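Local coordinates for protein hydrogenase maturation factor (Thermoanaerobacter tengcongensis, PDB 3VTH) that probably transfers the carbamoyl group of carbamoyl phosphate, at the cost of ATP, to the C-terminal cysteine of HypE during [NiFe]-hydrogenase maturation, at residues N231-E236 with E291-G296; C266-E271 with V284-K289; S278-I283 with R385-Q390; K672-V677 with R707-R712. All blocks are in the same frame, centred on the assembly; numbering follows the deposited sequence.

Contact 1 (N231-E236 with E291-G296)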
# COMPACT_ATOMS: atom_id res chain seq x y z
N ASN A 231 -16.29 -1.46 19.48
CA ASN A 231 -17.56 -1.19 18.81
C ASN A 231 -17.52 0.17 18.09
O ASN A 231 -17.46 1.22 18.75
CB ASN A 231 -18.69 -1.21 19.85
CG ASN A 231 -20.07 -1.03 19.25
OD1 ASN A 231 -20.23 -0.72 18.07
ND2 ASN A 231 -21.09 -1.24 20.07
N ALA A 232 -17.61 0.16 16.77
CA ALA A 232 -17.58 1.40 15.97
C ALA A 232 -18.87 2.23 16.08
O ALA A 232 -18.95 3.34 15.52
CB ALA A 232 -17.25 1.11 14.50
N LEU A 233 -19.88 1.70 16.77
CA LEU A 233 -21.10 2.47 17.06
C LEU A 233 -21.06 3.08 18.47
O LEU A 233 -21.96 3.85 18.85
CB LEU A 233 -22.37 1.61 16.90
CG LEU A 233 -22.71 0.94 15.55
CD1 LEU A 233 -24.09 0.28 15.61
CD2 LEU A 233 -22.67 1.94 14.42
N ASP A 234 -20.02 2.74 19.23
CA ASP A 234 -19.92 3.16 20.63
C ASP A 234 -19.02 4.41 20.80
O ASP A 234 -17.79 4.30 20.81
CB ASP A 234 -19.44 1.98 21.50
CG ASP A 234 -19.53 2.25 23.00
OD1 ASP A 234 -19.39 3.41 23.42
OD2 ASP A 234 -19.71 1.29 23.78
N ASP A 235 -19.67 5.57 20.95
CA ASP A 235 -19.01 6.87 21.12
C ASP A 235 -17.90 6.89 22.18
O ASP A 235 -16.79 7.35 21.90
CB ASP A 235 -20.04 7.96 21.49
CG ASP A 235 -20.70 8.62 20.28
OD1 ASP A 235 -21.24 9.74 20.43
OD2 ASP A 235 -20.74 8.03 19.19
N GLU A 236 -18.19 6.41 23.39
CA GLU A 236 -17.19 6.51 24.46
C GLU A 236 -16.05 5.48 24.30
O GLU A 236 -14.91 5.77 24.68
CB GLU A 236 -17.83 6.49 25.88
CG GLU A 236 -17.72 5.18 26.63
CD GLU A 236 -18.31 5.25 28.03
OE1 GLU A 236 -17.96 6.17 28.80
OE2 GLU A 236 -19.12 4.35 28.38
N GLU A 291 -26.61 5.87 6.88
CA GLU A 291 -26.39 5.71 8.32
C GLU A 291 -25.00 6.17 8.76
O GLU A 291 -24.05 6.17 7.96
CB GLU A 291 -26.59 4.24 8.73
CG GLU A 291 -28.04 3.80 8.84
CD GLU A 291 -28.15 2.48 9.58
OE1 GLU A 291 -28.48 2.51 10.78
OE2 GLU A 291 -27.88 1.41 8.98
N LYS A 292 -24.89 6.52 10.03
CA LYS A 292 -23.66 7.08 10.59
C LYS A 292 -23.05 6.17 11.65
O LYS A 292 -23.76 5.60 12.45
CB LYS A 292 -23.94 8.45 11.21
CG LYS A 292 -24.08 9.58 10.20
CD LYS A 292 -24.15 10.93 10.91
CE LYS A 292 -24.46 12.04 9.95
NZ LYS A 292 -25.93 12.11 9.68
N LEU A 293 -21.72 6.04 11.63
CA LEU A 293 -21.00 5.39 12.72
C LEU A 293 -20.84 6.40 13.88
O LEU A 293 -21.32 7.53 13.78
CB LEU A 293 -19.66 4.83 12.24
CG LEU A 293 -19.70 3.77 11.13
CD1 LEU A 293 -18.29 3.40 10.61
CD2 LEU A 293 -20.45 2.51 11.56
N ALA A 294 -20.18 5.98 14.96
CA ALA A 294 -20.00 6.84 16.14
C ALA A 294 -19.13 8.05 15.84
O ALA A 294 -18.34 8.02 14.89
CB ALA A 294 -19.37 6.03 17.27
N LYS A 295 -19.27 9.11 16.63
CA LYS A 295 -18.34 10.25 16.58
C LYS A 295 -16.91 9.79 16.87
O LYS A 295 -16.71 8.84 17.63
CB LYS A 295 -18.75 11.36 17.57
CG LYS A 295 -20.17 11.87 17.37
CD LYS A 295 -20.38 13.31 17.91
CE LYS A 295 -20.66 13.33 19.42
NZ LYS A 295 -21.37 14.57 19.88
N GLY A 296 -15.93 10.43 16.24
CA GLY A 296 -14.53 10.05 16.44
C GLY A 296 -14.03 8.94 15.54
O GLY A 296 -12.90 8.47 15.72
O HOH W 1 -16.13 9.21 19.97
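Leu233 and Leu293 share one first torsion: in each, CG lies anti to the carbonyl carbon, chi1 -60°, and the side chains cross at about a right angle. Although the side chain of Leu233 sets out away from 291-296, its CD2 branch comes back to touch Leu293 CD2 at 3.7 Å. Tyr265 and Pro324 pack on both leucines and continue this small apolar patch.

Beside it the backbones are joined directly. Ala294 N donates to Ala232 O at 3.0 Å. The methyl of Ala294 sits between two oxygens, CB 3.2 Å from Ala232 O and 3.1 Å from Asp235 OD2. The same carboxylate oxygen is engaged once more: Lys295 N donates to Asp235 OD2 at 3.1 Å, arriving from above the carboxylate plane. The other oxygen, Asp235 OD1, rests 3.8 Å from Lys295 CE, where the two side chains cross obliquely. Lys295 NZ stays 4.9 Å from Asp235 OD1, too far for a contact, though the opposite charges probably attract in this exposed setting.

What 291-296 grips is a turn leading into a helix. Asn231 OD1 accepts from Leu233 N, the residues 231-234 form a type I beta turn, and Asp234 OD1 accepts from Ala237 N and, weakly, from Glu236 N. This is an Asx turn running into an N-capped helix, 235-245, within the YrdC-like domain of HypF.

Contact 2 (C266-E271 with V284-K289). With APC (diphosphomethylphosphonic acid adenosyl ester), chain F.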
# COMPACT_ATOMS: atom_id res chain seq x y z
N CYS A 266 -22.19 3.60 3.20
CA CYS A 266 -21.31 4.06 2.14
C CYS A 266 -21.91 3.85 0.77
O CYS A 266 -22.74 2.97 0.57
CB CYS A 266 -19.98 3.30 2.18
SG CYS A 266 -19.07 3.49 3.72
N ILE A 267 -21.45 4.67 -0.17
CA ILE A 267 -21.64 4.44 -1.59
C ILE A 267 -20.62 3.39 -2.00
O ILE A 267 -19.44 3.51 -1.67
CB ILE A 267 -21.43 5.76 -2.39
CG1 ILE A 267 -22.54 6.77 -2.04
CG2 ILE A 267 -21.34 5.49 -3.91
CD1 ILE A 267 -22.33 8.21 -2.58
N VAL A 268 -21.07 2.35 -2.69
CA VAL A 268 -20.18 1.27 -3.13
C VAL A 268 -20.46 0.96 -4.60
O VAL A 268 -21.48 0.36 -4.93
CB VAL A 268 -20.38 -0.02 -2.28
CG1 VAL A 268 -19.34 -1.10 -2.66
CG2 VAL A 268 -20.31 0.27 -0.79
N SER A 269 -19.56 1.38 -5.48
CA SER A 269 -19.65 1.07 -6.91
C SER A 269 -19.33 -0.41 -7.17
O SER A 269 -18.77 -1.08 -6.30
CB SER A 269 -18.66 1.93 -7.69
OG SER A 269 -17.33 1.53 -7.38
N PRO A 270 -19.64 -0.91 -8.38
CA PRO A 270 -19.22 -2.29 -8.64
C PRO A 270 -17.70 -2.51 -8.55
O PRO A 270 -17.27 -3.57 -8.11
CB PRO A 270 -19.74 -2.56 -10.06
CG PRO A 270 -20.95 -1.66 -10.18
CD PRO A 270 -20.55 -0.40 -9.43
N GLU A 271 -16.90 -1.51 -8.96
CA GLU A 271 -15.44 -1.61 -8.90
C GLU A 271 -14.96 -1.56 -7.44
O GLU A 271 -14.03 -2.27 -7.07
CB GLU A 271 -14.79 -0.49 -9.73
CG GLU A 271 -15.20 -0.45 -11.23
CD GLU A 271 -16.49 0.35 -11.52
OE1 GLU A 271 -17.39 0.45 -10.65
OE2 GLU A 271 -16.62 0.88 -12.64
N VAL A 284 -10.92 -0.27 2.09
CA VAL A 284 -11.24 0.50 0.89
C VAL A 284 -11.86 1.81 1.34
O VAL A 284 -12.78 1.81 2.16
CB VAL A 284 -12.23 -0.26 -0.04
CG1 VAL A 284 -12.56 0.56 -1.31
CG2 VAL A 284 -11.70 -1.65 -0.41
N LEU A 285 -11.38 2.92 0.78
CA LEU A 285 -11.94 4.24 1.10
C LEU A 285 -13.19 4.47 0.28
O LEU A 285 -13.16 4.45 -0.95
CB LEU A 285 -10.91 5.36 0.87
CG LEU A 285 -9.58 5.18 1.61
CD1 LEU A 285 -8.70 6.37 1.34
CD2 LEU A 285 -9.77 4.96 3.13
N LEU A 286 -14.29 4.74 0.99
CA LEU A 286 -15.62 4.83 0.38
C LEU A 286 -16.31 6.10 0.82
O LEU A 286 -16.17 6.50 1.97
CB LEU A 286 -16.47 3.62 0.84
CG LEU A 286 -15.97 2.22 0.46
CD1 LEU A 286 -16.82 1.19 1.18
CD2 LEU A 286 -16.01 1.99 -1.06
N LYS A 287 -17.07 6.73 -0.09
CA LYS A 287 -17.84 7.92 0.26
C LYS A 287 -18.99 7.56 1.20
O LYS A 287 -19.72 6.58 0.95
CB LYS A 287 -18.39 8.61 -1.00
CG LYS A 287 -17.31 9.25 -1.89
CD LYS A 287 -16.79 10.60 -1.34
CE LYS A 287 -15.74 11.22 -2.27
NZ LYS A 287 -15.26 12.56 -1.82
N LYS A 288 -19.15 8.36 2.25
CA LYS A 288 -20.20 8.16 3.26
C LYS A 288 -21.57 8.45 2.67
O LYS A 288 -21.74 9.44 1.96
CB LYS A 288 -19.98 9.10 4.45
CG LYS A 288 -18.77 8.80 5.34
CD LYS A 288 -18.63 9.97 6.34
CE LYS A 288 -17.56 9.69 7.39
NZ LYS A 288 -17.40 10.86 8.26
N LYS A 289 -22.55 7.61 2.98
CA LYS A 289 -23.95 7.89 2.65
C LYS A 289 -24.88 7.08 3.54
O LYS A 289 -24.66 5.89 3.73
CB LYS A 289 -24.26 7.59 1.18
CG LYS A 289 -25.74 7.83 0.77
CD LYS A 289 -26.02 7.53 -0.71
CE LYS A 289 -25.96 6.03 -1.04
NZ LYS A 289 -27.01 5.25 -0.34
PG APC F . -0.36 4.74 14.09
O1G APC F . -0.72 3.28 14.16
O2G APC F . -1.34 5.60 14.85
O3G APC F . 1.07 5.05 14.43
PB APC F . -1.39 4.64 11.40
O1B APC F . -0.78 3.32 11.04
O2B APC F . -1.40 5.67 10.29
O3B APC F . -0.48 5.26 12.57
PA APC F . -3.99 2.90 11.70
O1A APC F . -5.38 3.07 12.28
O2A APC F . -3.28 1.67 12.12
C3A APC F . -3.06 4.43 12.11
O5' APC F . -4.04 2.83 10.09
C5' APC F . -5.21 3.07 9.32
C4' APC F . -4.83 3.93 8.12
O4' APC F . -6.00 4.05 7.30
C3' APC F . -4.44 5.34 8.57
O3' APC F . -3.31 5.85 7.84
C2' APC F . -5.65 6.18 8.21
O2' APC F . -5.33 7.57 8.03
C1' APC F . -6.21 5.43 7.01
N9 APC F . -7.63 5.75 6.94
C8 APC F . -8.63 5.27 7.73
N7 APC F . -9.81 5.86 7.39
C5 APC F . -9.55 6.72 6.38
C6 APC F . -10.33 7.67 5.56
N6 APC F . -11.66 7.81 5.73
N1 APC F . -9.67 8.38 4.62
C2 APC F . -8.35 8.24 4.40
N3 APC F . -7.56 7.41 5.11
C4 APC F . -8.12 6.64 6.09
O HOH W 2 -25.03 2.54 -0.74
O HOH W 3 -17.55 5.18 -2.52
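Cys266 and Lys288 face each other in a single beta bridge, CA to CA 4.4 Å, with the register running antiparallel. Ile267 N donates to Lys287 O at 2.8 Å. The bridge fastens the link between helices 259-265 and 270-277 to strand 283-287, an inner strand of the mixed sheet in the YrdC-like domain.

On one side of the bridge Leu286 is the common partner: its CB lies 3.8 Å from Cys266 CB, and its CD1 reaches Val268 CG2 at 4.1 Å. At the exposed end Lys289 bends at chi3 (70°), which places CE 3.6 Å from Ile267 CG1, the two side chains crossing at about a right angle. Lys287 sends its amine to a salt bridge with Asp302.

Leu285 instead meets the bound nucleotide analogue: its CD1 is 3.6 Å from C2 of the adenine and its CD2 3.7 Å from C6. An alanine at Leu285 would probably open a gap beside the adenine, leaving C2 and C6 without these methyl contacts.

Past the direct bond the backbones separate enough to admit a water, which donates to Ile267 O and accepts from Lys287 N at 2.9 Å.

Contact 3 (S278-I283 with R385-Q390). With PO4 (phosphate ion), chain L.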
# COMPACT_ATOMS: atom_id res chain seq x y z
N SER A 278 -12.21 -8.84 -2.86
CA SER A 278 -10.96 -9.51 -3.24
C SER A 278 -10.39 -10.30 -2.06
O SER A 278 -10.47 -9.84 -0.92
CB SER A 278 -9.91 -8.48 -3.67
OG SER A 278 -8.68 -9.11 -4.01
N GLN A 279 -9.78 -11.46 -2.32
CA GLN A 279 -9.04 -12.14 -1.25
C GLN A 279 -7.88 -11.30 -0.71
O GLN A 279 -7.38 -11.55 0.38
CB GLN A 279 -8.51 -13.50 -1.72
CG GLN A 279 -9.52 -14.63 -1.68
CD GLN A 279 -8.88 -15.93 -2.11
OE1 GLN A 279 -8.70 -16.17 -3.30
NE2 GLN A 279 -8.47 -16.75 -1.14
N ARG A 280 -7.46 -10.28 -1.45
CA ARG A 280 -6.43 -9.39 -0.90
C ARG A 280 -6.97 -8.69 0.37
O ARG A 280 -6.20 -8.33 1.27
CB ARG A 280 -5.93 -8.40 -1.95
CG ARG A 280 -5.34 -9.05 -3.23
CD ARG A 280 -4.76 -7.97 -4.17
NE ARG A 280 -4.29 -8.51 -5.45
CZ ARG A 280 -3.06 -8.99 -5.67
NH1 ARG A 280 -2.17 -9.02 -4.68
NH2 ARG A 280 -2.73 -9.44 -6.88
N ARG A 281 -8.30 -8.51 0.43
CA ARG A 281 -8.99 -7.90 1.57
C ARG A 281 -8.30 -6.65 2.12
O ARG A 281 -7.79 -6.68 3.24
CB ARG A 281 -9.20 -8.94 2.70
CG ARG A 281 -10.15 -10.10 2.34
CD ARG A 281 -11.59 -9.61 2.27
NE ARG A 281 -12.42 -10.35 1.30
CZ ARG A 281 -13.60 -10.92 1.57
NH1 ARG A 281 -14.10 -10.88 2.81
NH2 ARG A 281 -14.29 -11.51 0.61
N PRO A 282 -8.30 -5.54 1.34
CA PRO A 282 -7.82 -4.29 1.90
C PRO A 282 -8.93 -3.50 2.59
O PRO A 282 -10.13 -3.81 2.43
CB PRO A 282 -7.41 -3.51 0.66
CG PRO A 282 -8.44 -3.89 -0.34
CD PRO A 282 -8.64 -5.39 -0.09
N ILE A 283 -8.52 -2.48 3.34
CA ILE A 283 -9.39 -1.35 3.70
C ILE A 283 -9.66 -0.58 2.39
O ILE A 283 -8.73 -0.32 1.64
CB ILE A 283 -8.65 -0.42 4.69
CG1 ILE A 283 -8.40 -1.14 6.03
CG2 ILE A 283 -9.41 0.92 4.87
CD1 ILE A 283 -7.24 -0.56 6.84
N ARG A 385 -0.64 -5.64 3.47
CA ARG A 385 -1.19 -7.01 3.49
C ARG A 385 -2.05 -7.32 2.26
O ARG A 385 -2.91 -6.51 1.87
CB ARG A 385 -1.99 -7.30 4.77
CG ARG A 385 -2.57 -8.75 4.79
CD ARG A 385 -3.40 -9.07 6.03
NE ARG A 385 -4.37 -8.03 6.37
CZ ARG A 385 -5.52 -7.80 5.74
NH1 ARG A 385 -5.92 -8.56 4.71
NH2 ARG A 385 -6.30 -6.81 6.16
N GLY A 386 -1.84 -8.49 1.65
CA GLY A 386 -2.65 -8.88 0.48
C GLY A 386 -2.11 -8.40 -0.85
O GLY A 386 -2.49 -8.94 -1.89
N TYR A 387 -1.21 -7.40 -0.82
CA TYR A 387 -0.54 -6.89 -2.04
C TYR A 387 0.97 -7.15 -1.99
O TYR A 387 1.50 -7.87 -2.83
CB TYR A 387 -0.80 -5.38 -2.21
CG TYR A 387 -2.23 -5.03 -2.54
CD1 TYR A 387 -2.59 -4.60 -3.83
CD2 TYR A 387 -3.24 -5.16 -1.57
CE1 TYR A 387 -3.92 -4.29 -4.13
CE2 TYR A 387 -4.57 -4.86 -1.86
CZ TYR A 387 -4.90 -4.41 -3.14
OH TYR A 387 -6.23 -4.08 -3.41
N ALA A 388 1.65 -6.55 -1.02
CA ALA A 388 3.03 -6.89 -0.76
C ALA A 388 3.10 -8.31 -0.20
O ALA A 388 2.23 -8.72 0.57
CB ALA A 388 3.65 -5.90 0.24
N PRO A 389 4.17 -9.04 -0.54
CA PRO A 389 5.35 -8.59 -1.26
C PRO A 389 5.34 -8.92 -2.77
O PRO A 389 6.41 -9.15 -3.36
CB PRO A 389 6.45 -9.39 -0.59
CG PRO A 389 5.78 -10.75 -0.35
CD PRO A 389 4.32 -10.43 -0.05
N GLN A 390 4.17 -9.00 -3.39
CA GLN A 390 4.12 -9.27 -4.85
C GLN A 390 4.91 -8.18 -5.57
O GLN A 390 4.67 -6.97 -5.34
CB GLN A 390 2.68 -9.36 -5.37
CG GLN A 390 2.56 -9.58 -6.89
CD GLN A 390 1.12 -9.80 -7.36
OE1 GLN A 390 0.22 -10.04 -6.56
NE2 GLN A 390 0.90 -9.71 -8.66
P PO4 L . -5.85 -8.57 -8.85
O1 PO4 L . -6.20 -8.93 -7.42
O2 PO4 L . -5.97 -7.06 -9.03
O3 PO4 L . -4.44 -8.97 -9.21
O4 PO4 L . -6.84 -9.27 -9.77
O HOH W 4 -4.93 -10.56 2.70
O HOH W 5 -5.05 -5.62 3.39
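Arg280 and Tyr387 form the tight half of this contact, the Arg280 chain extended from CG to NE and laid against 385-390. Arg280 CD sits over the middle of the Tyr387 ring, 3.7 Å from the centroid, in a CH-pi contact. Beyond the ring the guanidinium is gripped at its edge: NH1 donates to Gly386 O at 2.8 Å, on a lone pair, while NH1 and NH2 both close on Gln390 OE1, NH2 at 3.0 Å, from the same face of that amide. On the remaining edge of Arg280, a phosphate ion, probably from the crystallisation liquor, takes bonds from NE to O1 at 2.8 Å and from NH2 to O3 at 2.9 Å. Gly386 passes so near that a side chain there would run into Arg280 O.

Arg280 is presented by a type I beta turn, 278-281, that joins helix 270-277 to strand 283-287. Within it Ser278 OG accepts from Arg280 N, an ST turn.

The other half is looser and partly wet. Arg385 NH1 donates to Arg281 O at 3.0 Å, but the companion bond from NH2 is weak, and NH2 has a firmer partner in the salt bridge to Asp368. One water links Arg280 O to Arg385 NH1; a second donates to both Arg281 O and Arg385 O.

Contact 4 (K672-V677 with R707-R712)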
# COMPACT_ATOMS: atom_id res chain seq x y z
N LYS A 672 -14.06 26.04 -6.00
CA LYS A 672 -13.42 27.04 -6.87
C LYS A 672 -11.89 26.92 -6.82
O LYS A 672 -11.20 27.07 -7.84
CB LYS A 672 -13.84 28.45 -6.46
CG LYS A 672 -15.30 28.84 -6.82
CD LYS A 672 -15.60 30.30 -6.41
CE LYS A 672 -15.01 31.32 -7.38
NZ LYS A 672 -15.42 32.70 -7.02
N PHE A 673 -11.36 26.71 -5.63
CA PHE A 673 -9.92 26.51 -5.47
C PHE A 673 -9.43 25.24 -6.18
O PHE A 673 -8.42 25.29 -6.90
CB PHE A 673 -9.52 26.53 -3.98
CG PHE A 673 -8.13 26.03 -3.73
CD1 PHE A 673 -7.02 26.73 -4.21
CD2 PHE A 673 -7.93 24.86 -3.00
CE1 PHE A 673 -5.72 26.25 -4.00
CE2 PHE A 673 -6.63 24.38 -2.77
CZ PHE A 673 -5.52 25.07 -3.27
N HIS A 674 -10.13 24.11 -5.98
CA HIS A 674 -9.74 22.84 -6.63
C HIS A 674 -9.75 23.03 -8.16
O HIS A 674 -8.81 22.62 -8.85
CB HIS A 674 -10.69 21.70 -6.25
CG HIS A 674 -10.41 21.07 -4.92
ND1 HIS A 674 -10.79 21.65 -3.73
CD2 HIS A 674 -9.81 19.90 -4.59
CE1 HIS A 674 -10.43 20.86 -2.72
NE2 HIS A 674 -9.84 19.79 -3.22
N ASN A 675 -10.80 23.66 -8.67
CA ASN A 675 -10.92 23.90 -10.11
C ASN A 675 -9.82 24.78 -10.69
O ASN A 675 -9.39 24.59 -11.83
CB ASN A 675 -12.28 24.52 -10.46
CG ASN A 675 -13.43 23.56 -10.27
OD1 ASN A 675 -13.27 22.33 -10.31
ND2 ASN A 675 -14.61 24.13 -10.05
N THR A 676 -9.38 25.76 -9.90
CA THR A 676 -8.27 26.63 -10.26
C THR A 676 -6.97 25.82 -10.47
O THR A 676 -6.27 25.97 -11.49
CB THR A 676 -8.07 27.71 -9.19
OG1 THR A 676 -9.30 28.41 -8.99
CG2 THR A 676 -6.97 28.71 -9.62
N VAL A 677 -6.64 24.97 -9.51
CA VAL A 677 -5.45 24.12 -9.62
C VAL A 677 -5.56 23.25 -10.88
O VAL A 677 -4.65 23.23 -11.70
CB VAL A 677 -5.25 23.26 -8.38
CG1 VAL A 677 -4.10 22.24 -8.57
CG2 VAL A 677 -5.01 24.15 -7.15
N ARG A 707 -9.07 12.92 -4.64
CA ARG A 707 -9.84 12.23 -5.68
C ARG A 707 -10.29 13.18 -6.81
O ARG A 707 -10.25 12.83 -7.99
CB ARG A 707 -11.08 11.53 -5.08
CG ARG A 707 -10.76 10.43 -4.07
CD ARG A 707 -12.03 9.87 -3.41
NE ARG A 707 -12.95 9.37 -4.43
CZ ARG A 707 -13.01 8.11 -4.85
NH1 ARG A 707 -12.20 7.18 -4.34
NH2 ARG A 707 -13.87 7.77 -5.81
N TYR A 708 -10.70 14.38 -6.42
CA TYR A 708 -11.19 15.39 -7.34
C TYR A 708 -10.09 15.91 -8.26
O TYR A 708 -10.25 15.89 -9.49
CB TYR A 708 -11.84 16.52 -6.55
CG TYR A 708 -12.61 17.50 -7.40
CD1 TYR A 708 -13.93 17.21 -7.82
CD2 TYR A 708 -12.04 18.71 -7.78
CE1 TYR A 708 -14.65 18.12 -8.60
CE2 TYR A 708 -12.75 19.62 -8.56
CZ TYR A 708 -14.05 19.31 -8.97
OH TYR A 708 -14.73 20.24 -9.73
N LEU A 709 -8.97 16.36 -7.68
CA LEU A 709 -7.81 16.78 -8.48
C LEU A 709 -7.39 15.74 -9.50
O LEU A 709 -7.17 16.05 -10.67
CB LEU A 709 -6.59 17.09 -7.59
CG LEU A 709 -6.55 18.33 -6.70
CD1 LEU A 709 -5.14 18.50 -6.15
CD2 LEU A 709 -6.99 19.60 -7.44
N LEU A 710 -7.27 14.49 -9.05
CA LEU A 710 -6.85 13.41 -9.94
C LEU A 710 -7.86 13.17 -11.06
O LEU A 710 -7.50 13.19 -12.24
CB LEU A 710 -6.61 12.11 -9.15
CG LEU A 710 -6.03 10.99 -10.03
CD1 LEU A 710 -4.62 11.34 -10.50
CD2 LEU A 710 -6.07 9.60 -9.35
N ARG A 711 -9.12 12.97 -10.71
CA ARG A 711 -10.14 12.64 -11.70
C ARG A 711 -10.37 13.79 -12.69
O ARG A 711 -10.43 13.58 -13.90
CB ARG A 711 -11.46 12.24 -11.03
CG ARG A 711 -12.61 12.01 -12.01
CD ARG A 711 -13.92 11.67 -11.33
NE ARG A 711 -14.49 12.80 -10.60
CZ ARG A 711 -15.17 13.79 -11.16
NH1 ARG A 711 -15.36 13.80 -12.48
NH2 ARG A 711 -15.65 14.78 -10.42
N ARG A 712 -10.50 15.01 -12.18
CA ARG A 712 -10.79 16.15 -13.02
C ARG A 712 -9.65 16.45 -13.98
O ARG A 712 -9.89 16.78 -15.14
CB ARG A 712 -11.10 17.35 -12.14
CG ARG A 712 -12.52 17.37 -11.67
CD ARG A 712 -13.23 18.28 -12.63
NE ARG A 712 -14.66 18.24 -12.54
CZ ARG A 712 -15.44 19.25 -12.90
NH1 ARG A 712 -14.92 20.39 -13.34
NH2 ARG A 712 -16.75 19.11 -12.79
O HOH W 6 -11.83 20.88 -12.09
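Tyr708 reaches across to His674 and Asn675, and its course can be traced outward. CB leaves the helix toward 672-677, and CG lies anti to the backbone N (chi1 -170°), on the way to that segment. CD2 is the first ring atom to touch, 3.6 Å from His674 CB. CE2 leans on the same CB and comes within 3.3 Å of Asn675 OD1, which lies at the ring edge, in plane. At the tip OH donates to Asn675 OD1 at 2.6 Å, in the amide plane and on a lone pair. A phenylalanine here would probably leave Asn675 OD1 without the hydroxyl donor of Tyr708, loosening its tie across the helices. The Asn675 amide is probably kept from turning by its ND2, which donates to the backbone oxygens of Ser631 and Glu633.

The helices concerned, 666-692 and 707-719, belong to the Kae1-like domain; the local segments run at 40° to each other with their axes 9.9 Å apart. Deeper in the interface Leu709 CD2 meets Val677 CG1 at 4.1 Å, and the nearest atoms of the Leu709 side chain and the bound ADP analogue AP2 are about 5 Å apart.

One face of the Tyr708 ring takes Arg712 CG, 3.6 Å above its centre. Farther along, Tyr708 OH lies 3.3 Å from the plane of the Arg712 guanidinium, over its centre, while Arg712 NH2 forms a salt bridge with Glu632.

In the fold
Following the chain from its N terminus, contact 1 opens at the start of helix 235-245 and closes beyond strand 283-287, ringing off a loop of 54 residues. Contact 2 is nested inside that loop and closes a much shorter one around helix 270-277. Contact 3 starts from the turn after this helix, so it crosses both earlier contacts, and its far end at 385-390 ties that turn to the loop between strands 377-378 and 392-393. Contact 4 comes later, in series, joining two helices of the Kae1-like domain. Contacts 2 and 4 nevertheless touch, where Lys287 CE packs 4.0 Å from Arg707 NE across the two domains.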